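Local coordinates for PTS-dependent dihydroxyacetone kinase operon regulatory protein (Escherichia coli, PDB 4LRZ) that activates transcription of the dhaKLM operon from a sigma-70 promoter and represses its own expression, this chain probably being its sensor region, at residues K129-A132 / D133-F136; L195-T198 / N199-N203. One frame throughout, in Å; residues are numbered along the deposited sequence.

Interaction 1 (K129-A132 / D133-F136)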
ATOM      1  N   LYS F 129       8.174   5.707 -24.454  1.00 35.68           N
ATOM      2  CA  LYS F 129       7.300   6.271 -25.476  1.00 35.62           C
ATOM      3  C   LYS F 129       7.888   6.080 -26.882  1.00 35.30           C
ATOM      4  O   LYS F 129       9.028   6.452 -27.116  1.00 35.66           O
ATOM      5  CB  LYS F 129       7.199   7.771 -25.260  1.00 35.55           C
ATOM      6  CG  LYS F 129       6.289   8.482 -26.265  1.00 38.26           C
ATOM      7  CD  LYS F 129       6.288  10.005 -26.017  1.00 42.14           C
ATOM      8  CE  LYS F 129       5.171  10.673 -26.779  1.00 45.36           C
ATOM      9  NZ  LYS F 129       4.742  11.971 -26.116  1.00 50.91           N
ATOM     10  N   THR F 130       7.105   5.581 -27.833  1.00 34.47           N
ATOM     11  CA  THR F 130       7.581   5.489 -29.216  1.00 34.41           C
ATOM     12  C   THR F 130       6.557   6.219 -30.099  1.00 35.92           C
ATOM     13  O   THR F 130       5.345   6.105 -29.860  1.00 36.04           O
ATOM     14  CB  THR F 130       7.733   4.034 -29.667  1.00 33.74           C
ATOM     15  OG1 THR F 130       6.504   3.358 -29.463  1.00 31.93           O
ATOM     16  CG2 THR F 130       8.787   3.276 -28.847  1.00 35.64           C
ATOM     17  N   MET F 131       7.032   7.001 -31.068  1.00 36.70           N
ATOM     18  CA  MET F 131       6.149   7.802 -31.932  1.00 39.30           C
ATOM     19  C   MET F 131       6.532   7.621 -33.389  1.00 38.81           C
ATOM     20  O   MET F 131       7.684   7.456 -33.674  1.00 39.68           O
ATOM     21  CB  MET F 131       6.313   9.309 -31.667  1.00 39.68           C
ATOM     22  CG  MET F 131       6.224   9.728 -30.235  1.00 45.53           C
ATOM     23  SD  MET F 131       6.447  11.521 -30.147  1.00 54.06           S
ATOM     24  CE  MET F 131       5.238  12.088 -31.348  1.00 55.59           C
ATOM     25  N   ALA F 132       5.556   7.696 -34.286  1.00 39.03           N
ATOM     26  CA  ALA F 132       5.774   7.832 -35.709  1.00 39.78           C
ATOM     27  C   ALA F 132       6.763   6.762 -36.181  1.00 40.65           C
ATOM     28  O   ALA F 132       6.603   5.587 -35.813  1.00 39.80           O
ATOM     29  CB  ALA F 132       6.269   9.236 -36.012  1.00 40.47           C
ATOM     30  N   ASP F 133       7.795   7.184 -36.915  1.00 41.47           N
ATOM     31  CA  ASP F 133       8.755   6.282 -37.562  1.00 44.02           C
ATOM     32  C   ASP F 133       9.877   5.729 -36.662  1.00 43.51           C
ATOM     33  O   ASP F 133      10.780   5.043 -37.167  1.00 43.46           O
ATOM     34  CB  ASP F 133       9.317   6.898 -38.871  1.00 45.57           C
ATOM     35  CG  ASP F 133      10.156   8.161 -38.647  1.00 49.20           C
ATOM     36  OD1 ASP F 133      10.001   8.866 -37.617  1.00 53.00           O
ATOM     37  OD2 ASP F 133      10.974   8.470 -39.548  1.00 53.71           O
ATOM     38  N   GLN F 134       9.812   6.003 -35.347  1.00 41.90           N
ATOM     39  CA  GLN F 134      10.570   5.170 -34.376  1.00 40.62           C
ATOM     40  C   GLN F 134      10.012   3.745 -34.370  1.00 39.76           C
ATOM     41  O   GLN F 134      10.717   2.811 -33.981  1.00 39.86           O
ATOM     42  CB  GLN F 134      10.485   5.702 -32.928  1.00 39.61           C
ATOM     43  CG  GLN F 134      11.012   7.105 -32.708  1.00 39.22           C
ATOM     44  CD  GLN F 134      10.734   7.604 -31.276  1.00 38.68           C
ATOM     45  OE1 GLN F 134       9.621   7.470 -30.773  1.00 39.37           O
ATOM     46  NE2 GLN F 134      11.744   8.159 -30.624  1.00 38.10           N
ATOM     47  N   HIS F 135       8.738   3.586 -34.742  1.00 38.76           N
ATOM     48  CA  HIS F 135       8.124   2.268 -34.813  1.00 38.86           C
ATOM     49  C   HIS F 135       8.733   1.482 -36.005  1.00 39.62           C
ATOM     50  O   HIS F 135       8.956   2.040 -37.077  1.00 39.64           O
ATOM     51  CB  HIS F 135       6.601   2.362 -34.943  1.00 37.55           C
ATOM     52  CG  HIS F 135       5.913   2.848 -33.692  1.00 39.10           C
ATOM     53  ND1 HIS F 135       5.249   4.053 -33.625  1.00 37.18           N
ATOM     54  CD2 HIS F 135       5.778   2.280 -32.469  1.00 37.70           C
ATOM     55  CE1 HIS F 135       4.784   4.230 -32.402  1.00 37.88           C
ATOM     56  NE2 HIS F 135       5.073   3.157 -31.691  1.00 39.36           N
ATOM     57  N   PHE F 136       8.995   0.192 -35.822  1.00 40.24           N
ATOM     58  CA  PHE F 136       9.557  -0.603 -36.927  1.00 41.05           C
ATOM     59  C   PHE F 136       8.570  -0.729 -38.094  1.00 41.19           C
ATOM     60  O   PHE F 136       8.911  -0.470 -39.249  1.00 42.56           O
ATOM     61  CB  PHE F 136       9.992  -1.966 -36.421  1.00 41.21           C
ATOM     62  CG  PHE F 136      10.750  -2.788 -37.441  1.00 44.00           C
ATOM     63  CD1 PHE F 136      12.127  -2.574 -37.654  1.00 44.51           C
ATOM     64  CD2 PHE F 136      10.100  -3.788 -38.182  1.00 42.56           C
ATOM     65  CE1 PHE F 136      12.842  -3.339 -38.577  1.00 45.40           C
ATOM     66  CE2 PHE F 136      10.825  -4.568 -39.109  1.00 42.26           C
ATOM     67  CZ  PHE F 136      12.186  -4.329 -39.306  1.00 44.12           C
TER
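Gln134 and His135 fold back onto the strand residues just before them. Gln134 OE1 takes the backbone N-H of Met131, with Gln134 OE1 2.6 Å from Met131 N and that N lying in the plane of the amide carbonyl. CG beside the backbone N (chi1 -60°) and an extended chain carry the amide alongside Met131, with Gln134 OE1 also 3.2 Å from Thr130 CA.

The His135 ring lies on another side of the strand. His135 ND1 donates to a lone pair of Ala132 O at 3.0 Å, in a bent bond of 132°. His135 N shares the same acceptor, Ala132 O, at 3.1 Å. Two donors from one residue grip Ala132 O, and the one from ND1 helps set the ring's rotation. His135 NE2 lies 2.7 Å from Thr130 OG1, where the two side chains cross at about a right angle. Thr130 OG1 is hydrogen-bonded to Ala117 N.

Further out, the His135 ring meets Phe145 of the neighbouring strand, and Trp20 NE1 bonds to Gln134 O. The bond from Gln134 N to Met131 O closes a type II' turn, with Ala132 and Asp133 at its corners. This turn ends an edge strand of the antiparallel GAF-domain sheet.

Interaction 2 (L195-T198 / N199-N203)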
ATOM      1  N   LEU F 195      -1.740  -6.805   3.860  1.00 33.90           N
ATOM      2  CA  LEU F 195      -2.931  -7.189   4.606  1.00 33.66           C
ATOM      3  C   LEU F 195      -3.009  -8.708   4.763  1.00 33.45           C
ATOM      4  O   LEU F 195      -3.270  -9.217   5.845  1.00 32.30           O
ATOM      5  CB  LEU F 195      -4.179  -6.640   3.916  1.00 34.85           C
ATOM      6  CG  LEU F 195      -4.585  -5.168   4.162  1.00 37.02           C
ATOM      7  CD1 LEU F 195      -5.560  -4.627   3.064  1.00 37.02           C
ATOM      8  CD2 LEU F 195      -5.200  -4.977   5.563  1.00 33.56           C
ATOM      9  N   ALA F 196      -2.715  -9.438   3.700  1.00 34.94           N
ATOM     10  CA  ALA F 196      -2.587 -10.895   3.799  1.00 36.30           C
ATOM     11  C   ALA F 196      -1.448 -11.314   4.776  1.00 36.70           C
ATOM     12  O   ALA F 196      -1.633 -12.217   5.598  1.00 37.55           O
ATOM     13  CB  ALA F 196      -2.422 -11.529   2.381  1.00 36.98           C
ATOM     14  N   GLU F 197      -0.305 -10.627   4.746  1.00 37.62           N
ATOM     15  CA  GLU F 197       0.771 -10.910   5.745  1.00 38.08           C
ATOM     16  C   GLU F 197       0.279 -10.709   7.177  1.00 36.28           C
ATOM     17  O   GLU F 197       0.525 -11.537   8.070  1.00 36.49           O
ATOM     18  CB  GLU F 197       2.054 -10.057   5.515  1.00 40.07           C
ATOM     19  CG  GLU F 197       3.200 -10.359   6.573  1.00 44.86           C
ATOM     20  CD  GLU F 197       4.443  -9.355   6.652  1.00 53.02           C
ATOM     21  OE1 GLU F 197       4.483  -8.303   5.930  1.00 53.38           O
ATOM     22  OE2 GLU F 197       5.389  -9.662   7.468  1.00 52.64           O
ATOM     23  N   THR F 198      -0.425  -9.613   7.431  1.00 34.31           N
ATOM     24  CA  THR F 198      -0.908  -9.424   8.793  1.00 32.38           C
ATOM     25  C   THR F 198      -1.939 -10.448   9.237  1.00 31.47           C
ATOM     26  O   THR F 198      -1.867 -10.948  10.356  1.00 31.98           O
ATOM     27  CB  THR F 198      -1.220  -7.909   9.183  1.00 32.63           C
ATOM     28  OG1 THR F 198      -2.411  -7.803  10.000  1.00 36.16           O
ATOM     29  CG2 THR F 198      -1.297  -7.060   8.054  1.00 29.35           C
ATOM     30  N   ASN F 199      -2.815 -10.858   8.327  1.00 31.00           N
ATOM     31  CA  ASN F 199      -3.741 -11.926   8.582  1.00 30.89           C
ATOM     32  C   ASN F 199      -2.984 -13.220   8.989  1.00 32.20           C
ATOM     33  O   ASN F 199      -3.312 -13.867  10.001  1.00 31.95           O
ATOM     34  CB  ASN F 199      -4.647 -12.129   7.346  1.00 32.28           C
ATOM     35  CG  ASN F 199      -5.801 -13.088   7.618  1.00 31.16           C
ATOM     36  OD1 ASN F 199      -6.553 -12.936   8.587  1.00 33.99           O
ATOM     37  ND2 ASN F 199      -5.930 -14.081   6.791  1.00 31.31           N
ATOM     38  N   ARG F 200      -1.931 -13.572   8.248  1.00 33.41           N
ATOM     39  CA  ARG F 200      -1.110 -14.721   8.664  1.00 34.17           C
ATOM     40  C   ARG F 200      -0.509 -14.579  10.053  1.00 33.47           C
ATOM     41  O   ARG F 200      -0.479 -15.558  10.813  1.00 34.32           O
ATOM     42  CB  ARG F 200      -0.066 -15.067   7.617  1.00 36.17           C
ATOM     43  CG  ARG F 200      -0.701 -15.306   6.222  1.00 37.15           C
ATOM     44  CD  ARG F 200       0.267 -16.029   5.280  1.00 40.98           C
ATOM     45  NE  ARG F 200       0.675 -17.283   5.895  1.00 46.46           N
ATOM     46  CZ  ARG F 200       1.573 -18.122   5.400  1.00 49.35           C
ATOM     47  NH1 ARG F 200       2.184 -17.851   4.254  1.00 50.37           N
ATOM     48  NH2 ARG F 200       1.846 -19.245   6.053  1.00 48.70           N
ATOM     49  N   HIS F 201      -0.115 -13.371  10.454  1.00 32.14           N
ATOM     50  CA  HIS F 201       0.404 -13.224  11.849  1.00 31.41           C
ATOM     51  C   HIS F 201      -0.695 -13.316  12.887  1.00 29.91           C
ATOM     52  O   HIS F 201      -0.483 -13.762  14.020  1.00 28.82           O
ATOM     53  CB  HIS F 201       1.226 -11.914  12.067  1.00 31.29           C
ATOM     54  CG  HIS F 201       2.442 -11.821  11.205  1.00 31.92           C
ATOM     55  ND1 HIS F 201       3.531 -12.649  11.370  1.00 37.04           N
ATOM     56  CD2 HIS F 201       2.747 -11.003  10.172  1.00 33.93           C
ATOM     57  CE1 HIS F 201       4.453 -12.353  10.469  1.00 38.64           C
ATOM     58  NE2 HIS F 201       4.001 -11.354   9.732  1.00 38.19           N
ATOM     59  N   LEU F 202      -1.878 -12.864  12.512  1.00 29.78           N
ATOM     60  CA  LEU F 202      -3.031 -12.977  13.399  1.00 29.16           C
ATOM     61  C   LEU F 202      -3.407 -14.453  13.603  1.00 30.27           C
ATOM     62  O   LEU F 202      -3.709 -14.874  14.726  1.00 29.77           O
ATOM     63  CB  LEU F 202      -4.207 -12.144  12.874  1.00 29.53           C
ATOM     64  CG  LEU F 202      -4.045 -10.608  12.979  1.00 28.68           C
ATOM     65  CD1 LEU F 202      -5.199  -9.878  12.281  1.00 29.50           C
ATOM     66  CD2 LEU F 202      -3.890 -10.077  14.472  1.00 30.93           C
ATOM     67  N   ASN F 203      -3.333 -15.242  12.531  1.00 30.29           N
ATOM     68  CA  ASN F 203      -3.514 -16.702  12.646  1.00 31.74           C
ATOM     69  C   ASN F 203      -2.546 -17.354  13.657  1.00 32.81           C
ATOM     70  O   ASN F 203      -2.945 -18.161  14.506  1.00 33.28           O
ATOM     71  CB  ASN F 203      -3.371 -17.360  11.264  1.00 31.84           C
ATOM     72  CG  ASN F 203      -4.593 -17.168  10.402  1.00 31.11           C
ATOM     73  OD1 ASN F 203      -5.646 -16.873  10.907  1.00 28.71           O
ATOM     74  ND2 ASN F 203      -4.462 -17.389   9.101  1.00 32.36           N
TER
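Asn199, Arg200, His201 and Leu202 each donate their backbone N-H to the carbonyl four residues back, from Leu195 O to Thr198 O, in regular alpha-helical bonds of 2.9 to 3.1 Å. The side chains of Glu197 and His201 therefore lie one turn apart on the same side of the helix. His201 NE2 donates to Glu197 OE2 at 3.1 Å in an almost straight bond of 170°. OE2 lies in the ring plane and is met on its anti side. The carboxylate and ring planes are twisted 52° apart. Glu197 reaches this position because CG is anti to the backbone N (chi1 -180°) and the chain is extended beyond it. Glu197 CG lies 3.4 Å from His201 NE2. His201 CD2 also comes within 3.1 Å of Glu197 O.

The turn belongs to the long helix 174-211, which runs from the GAF domain to the PAS domain. Here it also meets a second subunit: Thr198 and Leu202 pack on His201 of that subunit, and His201 packs on its Leu202. Leu202 CG lies 3.4 Å from Thr198 O, and the side chains of Thr198 and Leu202 point the same way.

Beyond this turn, His201 ND1 is bonded to Gln204 OE1, and Glu197 OE1 forms a salt bridge with a basic side chain on the chain of another protein. An alanine in place of His201 would probably leave Glu197 OE2 without its imidazole donor, Gln204 without its ring partner and a gap beside Leu202 of the second subunit. On another side, Arg200 CG passes 3.3 Å from Ala196 O. The Arg200 guanidinium group forms salt bridges with Glu221 and Glu293 of the second subunit, and the Asn199 amide is bonded to a different chain of another protein.

Overall arrangement
The two contacts lie far apart, with centres 46 Å from each other and nearest atoms about 32 Å apart. They share no strand or helix. Interaction 1 is a turn at the end of an edge strand in the GAF domain, and no other chain of the assembly touches it. Its side chains bond mostly to the backbone and tie it to its own domain. Interaction 2 is one stretch of the helix joining the GAF and PAS domains. Besides its helix bonds it has one bonded side-chain pair, and most of its residues also face other chains. Both are partly buried, but interaction 1 is covered by its own chain and interaction 2 largely by other chains. Charge matters mainly in interaction 2.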